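Local coordinates for protein probable enoyl-CoA hydratase/isomerase (Mycobacterium abscessus, PDB 3SWX) that probably acts on the acyl chain of coenzyme A thioesters, as an enoyl-CoA hydratase or isomerase of the crotonase family, at residues G17-I22 against L54-L59; G46-D51 against L101-L106; I126-E131 against D195-I200; R206-G211 against A260-R265. One frame throughout, in Å; residues are numbered along the deposited sequence.

Contact 1 of 4, residues G17-I22 against L54-L59; sequences GYVLVI and LRAAVL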
# COMPACT_ATOMS: atom_id res chain seq x y z
N GLY B 17 -22.43 -20.62 15.89
CA GLY B 17 -22.64 -21.29 14.60
C GLY B 17 -21.33 -21.61 13.91
O GLY B 17 -20.49 -22.32 14.42
N TYR B 18 -21.14 -21.02 12.73
CA TYR B 18 -19.91 -21.20 11.96
C TYR B 18 -18.74 -20.31 12.43
O TYR B 18 -17.65 -20.37 11.88
CB TYR B 18 -20.17 -20.86 10.49
CG TYR B 18 -21.19 -21.72 9.78
CD1 TYR B 18 -20.98 -23.07 9.62
CD2 TYR B 18 -22.33 -21.16 9.23
CE1 TYR B 18 -21.90 -23.87 8.94
CE2 TYR B 18 -23.27 -21.94 8.54
CZ TYR B 18 -23.04 -23.29 8.40
OH TYR B 18 -23.96 -24.07 7.72
N VAL B 19 -18.96 -19.49 13.45
CA VAL B 19 -17.94 -18.54 13.87
C VAL B 19 -17.32 -18.95 15.20
O VAL B 19 -18.04 -19.19 16.16
CB VAL B 19 -18.53 -17.12 14.00
CG1 VAL B 19 -17.49 -16.15 14.58
CG2 VAL B 19 -19.03 -16.63 12.66
N LEU B 20 -15.99 -19.03 15.24
CA LEU B 20 -15.25 -19.25 16.48
C LEU B 20 -14.91 -17.92 17.15
O LEU B 20 -14.46 -16.98 16.47
CB LEU B 20 -13.95 -19.99 16.21
CG LEU B 20 -13.22 -20.59 17.41
CD1 LEU B 20 -14.03 -21.72 17.99
CD2 LEU B 20 -11.85 -21.12 16.97
N VAL B 21 -15.14 -17.84 18.45
CA VAL B 21 -14.86 -16.62 19.21
C VAL B 21 -13.85 -16.96 20.31
O VAL B 21 -14.15 -17.71 21.23
CB VAL B 21 -16.17 -16.01 19.81
CG1 VAL B 21 -15.90 -14.69 20.53
CG2 VAL B 21 -17.22 -15.76 18.72
N ILE B 22 -12.65 -16.40 20.19
CA ILE B 22 -11.57 -16.69 21.11
C ILE B 22 -11.25 -15.44 21.88
O ILE B 22 -10.97 -14.38 21.27
CB ILE B 22 -10.28 -17.09 20.37
CG1 ILE B 22 -10.52 -18.30 19.46
CG2 ILE B 22 -9.12 -17.33 21.37
CD1 ILE B 22 -9.41 -18.49 18.38
N LEU B 54 -16.07 -24.60 10.76
CA LEU B 54 -15.83 -23.20 11.09
C LEU B 54 -15.44 -22.41 9.85
O LEU B 54 -14.61 -22.85 9.06
CB LEU B 54 -14.78 -23.09 12.19
CG LEU B 54 -15.19 -23.78 13.50
CD1 LEU B 54 -14.03 -23.77 14.52
CD2 LEU B 54 -16.47 -23.15 14.11
N ARG B 55 -16.05 -21.25 9.69
CA ARG B 55 -15.88 -20.43 8.50
C ARG B 55 -15.20 -19.09 8.75
O ARG B 55 -14.81 -18.42 7.79
CB ARG B 55 -17.26 -20.18 7.87
CG ARG B 55 -17.99 -21.46 7.45
CD ARG B 55 -19.32 -21.17 6.79
NE ARG B 55 -19.89 -22.40 6.23
CZ ARG B 55 -20.93 -22.47 5.41
NH1 ARG B 55 -21.56 -21.37 5.01
NH2 ARG B 55 -21.34 -23.63 4.94
N ALA B 56 -15.09 -18.69 10.02
CA ALA B 56 -14.49 -17.42 10.44
C ALA B 56 -14.12 -17.51 11.91
O ALA B 56 -14.67 -18.32 12.65
CB ALA B 56 -15.45 -16.28 10.22
N ALA B 57 -13.16 -16.70 12.34
CA ALA B 57 -12.78 -16.65 13.74
C ALA B 57 -12.58 -15.18 14.17
O ALA B 57 -12.03 -14.37 13.42
CB ALA B 57 -11.50 -17.48 14.01
N VAL B 58 -12.99 -14.90 15.41
CA VAL B 58 -12.91 -13.58 16.03
C VAL B 58 -12.02 -13.70 17.25
O VAL B 58 -12.22 -14.57 18.07
CB VAL B 58 -14.30 -13.10 16.44
CG1 VAL B 58 -14.21 -11.85 17.30
CG2 VAL B 58 -15.13 -12.81 15.21
N LEU B 59 -11.01 -12.82 17.35
CA LEU B 59 -10.08 -12.80 18.46
C LEU B 59 -10.15 -11.42 19.13
O LEU B 59 -10.08 -10.39 18.45
CB LEU B 59 -8.65 -13.07 17.97
CG LEU B 59 -7.52 -12.97 19.01
CD1 LEU B 59 -7.70 -13.98 20.14
CD2 LEU B 59 -6.18 -13.20 18.29

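Contact 2 of 4, residues G46-D51 against L101-L106; sequences GEYETD and LSKPLL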
# COMPACT_ATOMS: atom_id res chain seq x y z
N GLY B 46 -4.73 -23.51 15.34
CA GLY B 46 -4.46 -24.75 14.58
C GLY B 46 -5.70 -25.63 14.50
O GLY B 46 -6.04 -26.18 13.45
N GLU B 47 -6.40 -25.75 15.63
CA GLU B 47 -7.70 -26.41 15.68
C GLU B 47 -8.68 -25.73 14.70
O GLU B 47 -9.39 -26.40 13.94
CB GLU B 47 -8.26 -26.34 17.10
CG GLU B 47 -9.26 -27.41 17.45
CD GLU B 47 -8.66 -28.46 18.38
OE1 GLU B 47 -8.29 -28.08 19.53
OE2 GLU B 47 -8.56 -29.64 17.97
N TYR B 48 -8.68 -24.39 14.70
CA TYR B 48 -9.58 -23.65 13.81
C TYR B 48 -9.33 -24.05 12.35
O TYR B 48 -10.26 -24.38 11.61
CB TYR B 48 -9.42 -22.13 14.05
CG TYR B 48 -10.06 -21.26 12.99
CD1 TYR B 48 -11.40 -21.41 12.64
CD2 TYR B 48 -9.31 -20.26 12.34
CE1 TYR B 48 -11.98 -20.61 11.66
CE2 TYR B 48 -9.89 -19.46 11.36
CZ TYR B 48 -11.23 -19.64 11.03
OH TYR B 48 -11.82 -18.85 10.07
N GLU B 49 -8.06 -24.04 11.99
CA GLU B 49 -7.60 -24.34 10.63
C GLU B 49 -8.15 -25.65 10.09
O GLU B 49 -8.59 -25.71 8.96
CB GLU B 49 -6.05 -24.38 10.61
CG GLU B 49 -5.42 -24.76 9.27
CD GLU B 49 -5.52 -23.65 8.24
OE1 GLU B 49 -5.89 -22.52 8.61
OE2 GLU B 49 -5.21 -23.91 7.05
N THR B 50 -8.15 -26.69 10.90
CA THR B 50 -8.59 -28.00 10.43
C THR B 50 -10.09 -28.34 10.67
O THR B 50 -10.58 -29.36 10.18
CB THR B 50 -7.71 -29.08 11.06
OG1 THR B 50 -7.77 -28.95 12.48
CG2 THR B 50 -6.26 -28.90 10.60
N ASP B 51 -10.80 -27.50 11.41
CA ASP B 51 -12.22 -27.73 11.64
C ASP B 51 -13.09 -27.20 10.49
O ASP B 51 -13.34 -25.99 10.38
CB ASP B 51 -12.65 -27.06 12.93
CG ASP B 51 -14.04 -27.48 13.35
OD1 ASP B 51 -14.31 -27.49 14.57
OD2 ASP B 51 -14.85 -27.83 12.47
N LEU B 101 -3.00 -18.87 8.09
CA LEU B 101 -4.37 -19.39 8.15
C LEU B 101 -5.06 -19.41 6.78
O LEU B 101 -4.95 -18.46 5.99
CB LEU B 101 -5.22 -18.57 9.11
CG LEU B 101 -4.87 -18.71 10.60
CD1 LEU B 101 -5.73 -17.76 11.44
CD2 LEU B 101 -5.03 -20.19 11.04
N SER B 102 -5.79 -20.49 6.53
CA SER B 102 -6.52 -20.71 5.27
C SER B 102 -7.88 -20.08 5.30
O SER B 102 -8.55 -20.00 4.27
CB SER B 102 -6.72 -22.21 5.01
OG SER B 102 -5.48 -22.84 4.79
N LYS B 103 -8.30 -19.68 6.49
CA LYS B 103 -9.64 -19.13 6.69
C LYS B 103 -9.54 -17.83 7.48
O LYS B 103 -8.50 -17.56 8.11
CB LYS B 103 -10.53 -20.14 7.41
CG LYS B 103 -10.68 -21.44 6.68
CD LYS B 103 -11.61 -22.37 7.40
CE LYS B 103 -11.00 -22.93 8.67
NZ LYS B 103 -11.90 -23.98 9.23
N PRO B 104 -10.62 -17.03 7.45
CA PRO B 104 -10.54 -15.66 7.96
C PRO B 104 -10.33 -15.54 9.46
O PRO B 104 -10.83 -16.36 10.22
CB PRO B 104 -11.88 -15.06 7.52
CG PRO B 104 -12.30 -15.87 6.35
CD PRO B 104 -11.87 -17.26 6.71
N LEU B 105 -9.54 -14.55 9.85
CA LEU B 105 -9.37 -14.15 11.24
C LEU B 105 -9.71 -12.65 11.38
O LEU B 105 -9.21 -11.81 10.65
CB LEU B 105 -7.96 -14.41 11.72
CG LEU B 105 -7.65 -14.05 13.18
CD1 LEU B 105 -8.43 -14.87 14.23
CD2 LEU B 105 -6.12 -14.13 13.47
N LEU B 106 -10.59 -12.34 12.32
CA LEU B 106 -10.89 -10.96 12.62
C LEU B 106 -10.37 -10.67 14.01
O LEU B 106 -10.42 -11.53 14.89
CB LEU B 106 -12.41 -10.71 12.55
CG LEU B 106 -13.09 -10.99 11.20
CD1 LEU B 106 -13.46 -12.49 11.07
CD2 LEU B 106 -14.32 -10.12 11.03
O HOH W 1 -11.36 -25.97 7.40

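Contact 3 of 4, residues I126-E131 against D195-I200; sequences IVIADE and DTAIAI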
# COMPACT_ATOMS: atom_id res chain seq x y z
N ILE B 126 -9.24 -8.68 9.21
CA ILE B 126 -10.13 -7.52 9.46
C ILE B 126 -9.98 -7.13 10.92
O ILE B 126 -9.98 -8.00 11.82
CB ILE B 126 -11.65 -7.82 9.16
CG1 ILE B 126 -11.88 -8.22 7.69
CG2 ILE B 126 -12.53 -6.57 9.45
CD1 ILE B 126 -13.16 -8.99 7.49
N VAL B 127 -9.83 -5.83 11.16
CA VAL B 127 -9.57 -5.33 12.51
C VAL B 127 -10.64 -4.31 12.85
O VAL B 127 -10.88 -3.36 12.08
CB VAL B 127 -8.16 -4.70 12.66
CG1 VAL B 127 -7.94 -4.11 14.07
CG2 VAL B 127 -7.06 -5.72 12.33
N ILE B 128 -11.29 -4.53 13.99
CA ILE B 128 -12.30 -3.62 14.49
C ILE B 128 -11.82 -3.08 15.83
O ILE B 128 -11.42 -3.87 16.70
CB ILE B 128 -13.64 -4.33 14.73
CG1 ILE B 128 -14.09 -5.08 13.47
CG2 ILE B 128 -14.69 -3.32 15.23
CD1 ILE B 128 -14.37 -4.18 12.26
N ALA B 129 -11.89 -1.76 15.98
CA ALA B 129 -11.54 -1.09 17.23
C ALA B 129 -12.75 -0.40 17.88
O ALA B 129 -13.60 0.16 17.17
CB ALA B 129 -10.42 -0.07 16.98
N ASP B 130 -12.85 -0.43 19.21
CA ASP B 130 -13.76 0.49 19.87
C ASP B 130 -13.03 1.84 20.02
O ASP B 130 -11.81 1.91 19.85
CB ASP B 130 -14.40 -0.08 21.18
CG ASP B 130 -13.59 0.18 22.45
OD1 ASP B 130 -12.41 0.58 22.38
OD2 ASP B 130 -14.17 -0.03 23.54
N GLU B 131 -13.79 2.89 20.33
CA GLU B 131 -13.24 4.25 20.38
C GLU B 131 -12.11 4.48 21.40
O GLU B 131 -11.37 5.46 21.30
CB GLU B 131 -14.37 5.28 20.56
CG GLU B 131 -15.30 5.03 21.74
CD GLU B 131 -16.54 5.93 21.74
OE1 GLU B 131 -16.44 7.07 21.22
OE2 GLU B 131 -17.59 5.49 22.27
N ASP B 195 -18.86 -7.56 19.33
CA ASP B 195 -20.12 -7.78 18.59
C ASP B 195 -20.07 -7.31 17.13
O ASP B 195 -20.68 -7.93 16.28
CB ASP B 195 -21.32 -7.14 19.28
CG ASP B 195 -21.64 -7.80 20.62
OD1 ASP B 195 -21.32 -8.99 20.82
OD2 ASP B 195 -22.19 -7.10 21.48
N THR B 196 -19.36 -6.22 16.84
CA THR B 196 -19.24 -5.75 15.46
C THR B 196 -18.42 -6.76 14.68
O THR B 196 -18.81 -7.13 13.55
CB THR B 196 -18.66 -4.32 15.36
OG1 THR B 196 -19.52 -3.42 16.06
CG2 THR B 196 -18.55 -3.85 13.90
N ALA B 197 -17.34 -7.26 15.27
CA ALA B 197 -16.49 -8.24 14.60
C ALA B 197 -17.24 -9.57 14.33
O ALA B 197 -17.09 -10.15 13.27
CB ALA B 197 -15.20 -8.50 15.41
N ILE B 198 -18.07 -10.03 15.28
CA ILE B 198 -18.86 -11.26 15.09
C ILE B 198 -19.92 -11.05 14.00
O ILE B 198 -20.15 -11.93 13.18
CB ILE B 198 -19.52 -11.74 16.40
CG1 ILE B 198 -18.47 -12.21 17.40
CG2 ILE B 198 -20.56 -12.88 16.16
CD1 ILE B 198 -19.00 -12.24 18.85
N ALA B 199 -20.56 -9.88 13.97
CA ALA B 199 -21.55 -9.65 12.91
C ALA B 199 -20.87 -9.80 11.53
O ALA B 199 -21.41 -10.44 10.61
CB ALA B 199 -22.26 -8.28 13.06
N ILE B 200 -19.67 -9.23 11.39
CA ILE B 200 -18.95 -9.30 10.12
C ILE B 200 -18.52 -10.73 9.80
O ILE B 200 -18.57 -11.16 8.65
CB ILE B 200 -17.72 -8.34 10.08
CG1 ILE B 200 -18.16 -6.88 10.20
CG2 ILE B 200 -16.97 -8.53 8.74
CD1 ILE B 200 -17.06 -5.91 10.66

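Contact 4 of 4, residues R206-G211 against A260-R265; sequences RQAPLG and AEFVGR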
# COMPACT_ATOMS: atom_id res chain seq x y z
N ARG B 206 -21.93 -16.55 5.75
CA ARG B 206 -23.03 -16.75 4.81
C ARG B 206 -22.53 -16.86 3.36
O ARG B 206 -23.29 -17.23 2.47
CB ARG B 206 -24.06 -15.60 4.90
CG ARG B 206 -24.78 -15.46 6.23
CD ARG B 206 -25.99 -14.53 6.15
NE ARG B 206 -25.61 -13.15 5.85
CZ ARG B 206 -25.20 -12.25 6.75
NH1 ARG B 206 -24.90 -11.03 6.34
NH2 ARG B 206 -25.10 -12.56 8.05
N GLN B 207 -21.25 -16.55 3.12
CA GLN B 207 -20.70 -16.64 1.77
C GLN B 207 -20.11 -18.03 1.52
O GLN B 207 -19.99 -18.85 2.44
CB GLN B 207 -19.64 -15.56 1.55
CG GLN B 207 -20.05 -14.20 2.13
CD GLN B 207 -21.41 -13.74 1.65
OE1 GLN B 207 -21.72 -13.81 0.45
NE2 GLN B 207 -22.23 -13.25 2.57
N ALA B 208 -19.77 -18.31 0.27
CA ALA B 208 -19.30 -19.65 -0.11
C ALA B 208 -17.89 -19.86 0.42
O ALA B 208 -16.98 -19.19 -0.05
CB ALA B 208 -19.33 -19.80 -1.62
N PRO B 209 -17.70 -20.81 1.39
CA PRO B 209 -16.41 -21.01 2.02
C PRO B 209 -15.22 -21.25 1.07
O PRO B 209 -14.14 -20.71 1.33
CB PRO B 209 -16.62 -22.26 2.89
CG PRO B 209 -18.07 -22.29 3.19
CD PRO B 209 -18.73 -21.70 1.97
N LEU B 210 -15.39 -22.03 0.00
CA LEU B 210 -14.27 -22.31 -0.91
C LEU B 210 -13.88 -21.05 -1.69
O LEU B 210 -12.75 -20.88 -2.09
CB LEU B 210 -14.62 -23.45 -1.89
CG LEU B 210 -14.98 -24.82 -1.33
CD1 LEU B 210 -15.26 -25.77 -2.50
CD2 LEU B 210 -13.91 -25.39 -0.40
N GLY B 211 -14.85 -20.17 -1.91
CA GLY B 211 -14.60 -18.87 -2.55
C GLY B 211 -13.86 -17.94 -1.60
O GLY B 211 -12.96 -17.23 -2.01
N ALA B 260 -28.86 -17.94 -1.17
CA ALA B 260 -28.15 -19.22 -1.22
C ALA B 260 -27.73 -19.70 0.18
O ALA B 260 -27.31 -18.91 1.00
CB ALA B 260 -26.94 -19.13 -2.14
N GLU B 261 -27.88 -21.01 0.43
CA GLU B 261 -27.39 -21.67 1.65
C GLU B 261 -26.21 -22.56 1.25
O GLU B 261 -26.39 -23.67 0.76
CB GLU B 261 -28.49 -22.55 2.27
N PHE B 262 -24.99 -22.07 1.44
CA PHE B 262 -23.79 -22.80 0.97
C PHE B 262 -23.39 -23.92 1.91
O PHE B 262 -23.56 -23.80 3.11
CB PHE B 262 -22.62 -21.84 0.79
CG PHE B 262 -22.86 -20.78 -0.25
CD1 PHE B 262 -22.97 -21.12 -1.60
CD2 PHE B 262 -22.98 -19.46 0.11
CE1 PHE B 262 -23.20 -20.16 -2.55
CE2 PHE B 262 -23.18 -18.47 -0.85
CZ PHE B 262 -23.31 -18.82 -2.18
N VAL B 263 -22.84 -24.99 1.34
CA VAL B 263 -22.39 -26.17 2.11
C VAL B 263 -20.88 -26.35 2.22
O VAL B 263 -20.42 -27.18 2.99
CB VAL B 263 -22.99 -27.48 1.54
CG1 VAL B 263 -24.50 -27.43 1.63
CG2 VAL B 263 -22.54 -27.70 0.10
N GLY B 264 -20.10 -25.58 1.45
CA GLY B 264 -18.64 -25.67 1.53
C GLY B 264 -18.04 -26.82 0.73
O GLY B 264 -17.01 -27.38 1.11
N ARG B 265 -18.68 -27.17 -0.38
CA ARG B 265 -18.12 -28.09 -1.35
C ARG B 265 -18.79 -27.84 -2.70
O ARG B 265 -18.62 -28.56 -3.68
CB ARG B 265 -18.33 -29.54 -0.88
CG ARG B 265 -19.76 -29.87 -0.51
CD ARG B 265 -19.94 -31.33 -0.15
NE ARG B 265 -21.36 -31.65 -0.13
CZ ARG B 265 -22.18 -31.51 0.91
NH1 ARG B 265 -21.75 -31.07 2.08
NH2 ARG B 265 -23.46 -31.82 0.77
OXT ARG B 265 -19.55 -26.86 -2.83

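Contact 1 of 4, residues G17-I22 against L54-L59
In both Tyr18 and Arg55 the first torsion sets CG anti to the carbonyl carbon and beside the backbone N (chi1 -62° and -61°). The Arg55 chain then runs extended from CG to NE. The two side chains therefore lie side by side and point the same way. The guanidinium lies flat over the Tyr18 ring, with the planes 10° apart. Arg55 CZ sits 3.9 Å from the centroid of the Tyr18 ring, over the face, in a cation-pi stack. Arg55 CD covers the same face nearer the backbone and adds a CH-pi contact. Next to this pair the backbones join. Arg55 N donates to Tyr18 O at 2.9 Å, in the carbonyl plane and almost straight. Strands 19-22 and 56-59 continue as parallel neighbours. Leu20 N binds Ala56 O at 3.0 Å, and Leu20 O accepts from Val58 N at 2.8 Å. Ile22 N meets Val58 O at 2.8 Å, nearly along the C=O axis. These strands belong to a beta-alpha-beta unit whose crossover is helix 35-50. On one face Val19 CG1 meets Val58 CG2, and helix 193-205 packs on both residues. On the other, Leu20 CD1 meets Leu54 CD1 at 4.0 Å, the side chains crossing obliquely, and Ile22 CG2 rests on Leu59 CD1 at 3.8 Å. Tyr48 and Leu45 of helix 35-50 pack there. Ala205 O also holds NH1 and Phe262 O holds NH2. Two carbonyls and one aromatic face thus meet the cation, which probably stabilises its charge and restrains its rotation at the N-terminal ends of the two strands.

Contact 2 of 4, residues G46-D51 against L101-L106
Hydrogen bonds carry most of this contact. Glu49 has CG anti to the backbone N (chi1 177°) and bends at chi2, which brings its carboxylate to Ser102. Both oxygens use their syn lone pairs. OE1 takes Ser102 N at 2.9 Å in a nearly straight bond, and OE2 takes Ser102 OG at 2.5 Å. This two-point grip holds the carboxylate against the loop at Ser102 and fixes its rotation. Tyr48 OH donates to a lone pair of Pro104 O at 2.7 Å, in the carbonyl plane. The ammonium of Lys103 reaches the end of the helix because its chain bends at chi3 (-72°). Lys103 NZ donates to Tyr48 O at 2.9 Å from above the carbonyl plane. It also bonds Leu54 O and a water, and that water donates to Glu49 O. The helix-end carbonyls probably favour the charged form of Lys103.

Van der Waals contacts fill in around these bonds. Lys103 CE lies over one face of the Tyr48 ring, 4.2 Å from its centroid, as a CH-pi contact. Leu101 CD1 approaches the ring edge, and Leu101 CD2 lies 3.5 Å from Glu49 OE1. Together these bonds fasten the C-terminal end of helix 35-50, a beta-alpha-beta crossover helix, to the loop entering strand 105-109 of the crotonase-fold sheet.

Contact 3 of 4, residues I126-E131 against D195-I200
Ile128 is the main bump of strand 126-130. It stands up from the sheet toward helix 193-205 and fits the hollow framed by Thr196, Ala197 and Ile200. Its CG1 is anti to the carbonyl carbon (chi1 -53°), and chi2 of -63° folds CD1 over. Each outer carbon of the side chain then finds its own neighbour. Ile128 CG2 meets Thr196 CB at 4.1 Å, the two side chains crossing at about a right angle. Ile128 CG1 rests on Ala197 CB, also at 4.1 Å. The small methyl of Ala197 is consistent with the close approach here, the CA atoms of Ile128 and Ala197 lying 6.2 Å apart. Ile128 CD1 touches Ile200 CD1 tip to tip at 3.6 Å. This is helix-on-sheet packing of the crotonase fold. The helix runs roughly antiparallel to the strand, at 152°, and the axes approach to 8.6 Å. One turn along from Thr196, Ile200 is the larger bump on the helix. Its CG2, anti to the backbone N, extends toward Ile126, whose CD1 lies 4.0 Å from Ile200 CG2. Leu106 of the neighbouring strand 105-109 also packs on both Ile126 and Ile200. Thr196 turns its hydroxyl to Glu192 O, leaving methyl and CB for Ile128. At the other end, Arg165 of the second subunit packs on Ile126, and its Thr169 on Ile200.

Contact 4 of 4, residues R206-G211 against A260-R265
Here the C-terminal tail of a crotonase-fold chain runs beside the start of helix 209-225, with Ala208 at the N-cap position. The tight part centres on Phe262. Its CG is anti to the carbonyl carbon (chi1 -63°), which turns the ring toward Ala208. Ala208 CB stands over the middle of one face, 3.8 Å from the centroid of the Phe262 ring, in a CH-pi contact only 6° off the normal. Ala260 CB covers the opposite face, offset toward the rim, so the ring is held between two methyl groups. Arg206 O lies in the ring plane at its edge, 3.3 Å from Phe262 CD2. Asn141 of the second subunit packs on the same side chain.

The other end is looser. Pro209 CG rests on Gly264 CA at 3.8 Å, and Pro209 CD lies 4.1 Å from Phe262 CB. Gly264 has a positive phi of 82°, and its backbone angles call for glycine. Beyond it the exposed Arg265 forms a salt bridge through NE with Glu245. Asp246 receives the N-H groups of Val263 and Gly264. Leu210, partly exposed, reaches the tail end with its methyl groups: CD1 lies 3.9 Å from Arg265 CA, and CD2 lies 4.0 Å from Gly264 O.

Overall arrangement
From the N terminus, contact 1 opens at 17-22 and closes at 54-59, so its loop contains helix 35-50. Contact 2 opens inside that loop at 46-51 and closes beyond it at 101-106; the two cross. They meet where strand 56-61 pairs with strand 105-109. Contact 3 follows in series, from 126-131 to 195-200. It brings helix 193-205 onto the same sheet, where it touches both earlier contacts. Contact 4 comes last and joins 206-211 to the C terminus, closing a largely helical loop. Arg55 links contact 1 to contact 4 through Phe262 O. Contacts 3 and 4 do not touch, but both reach the second subunit.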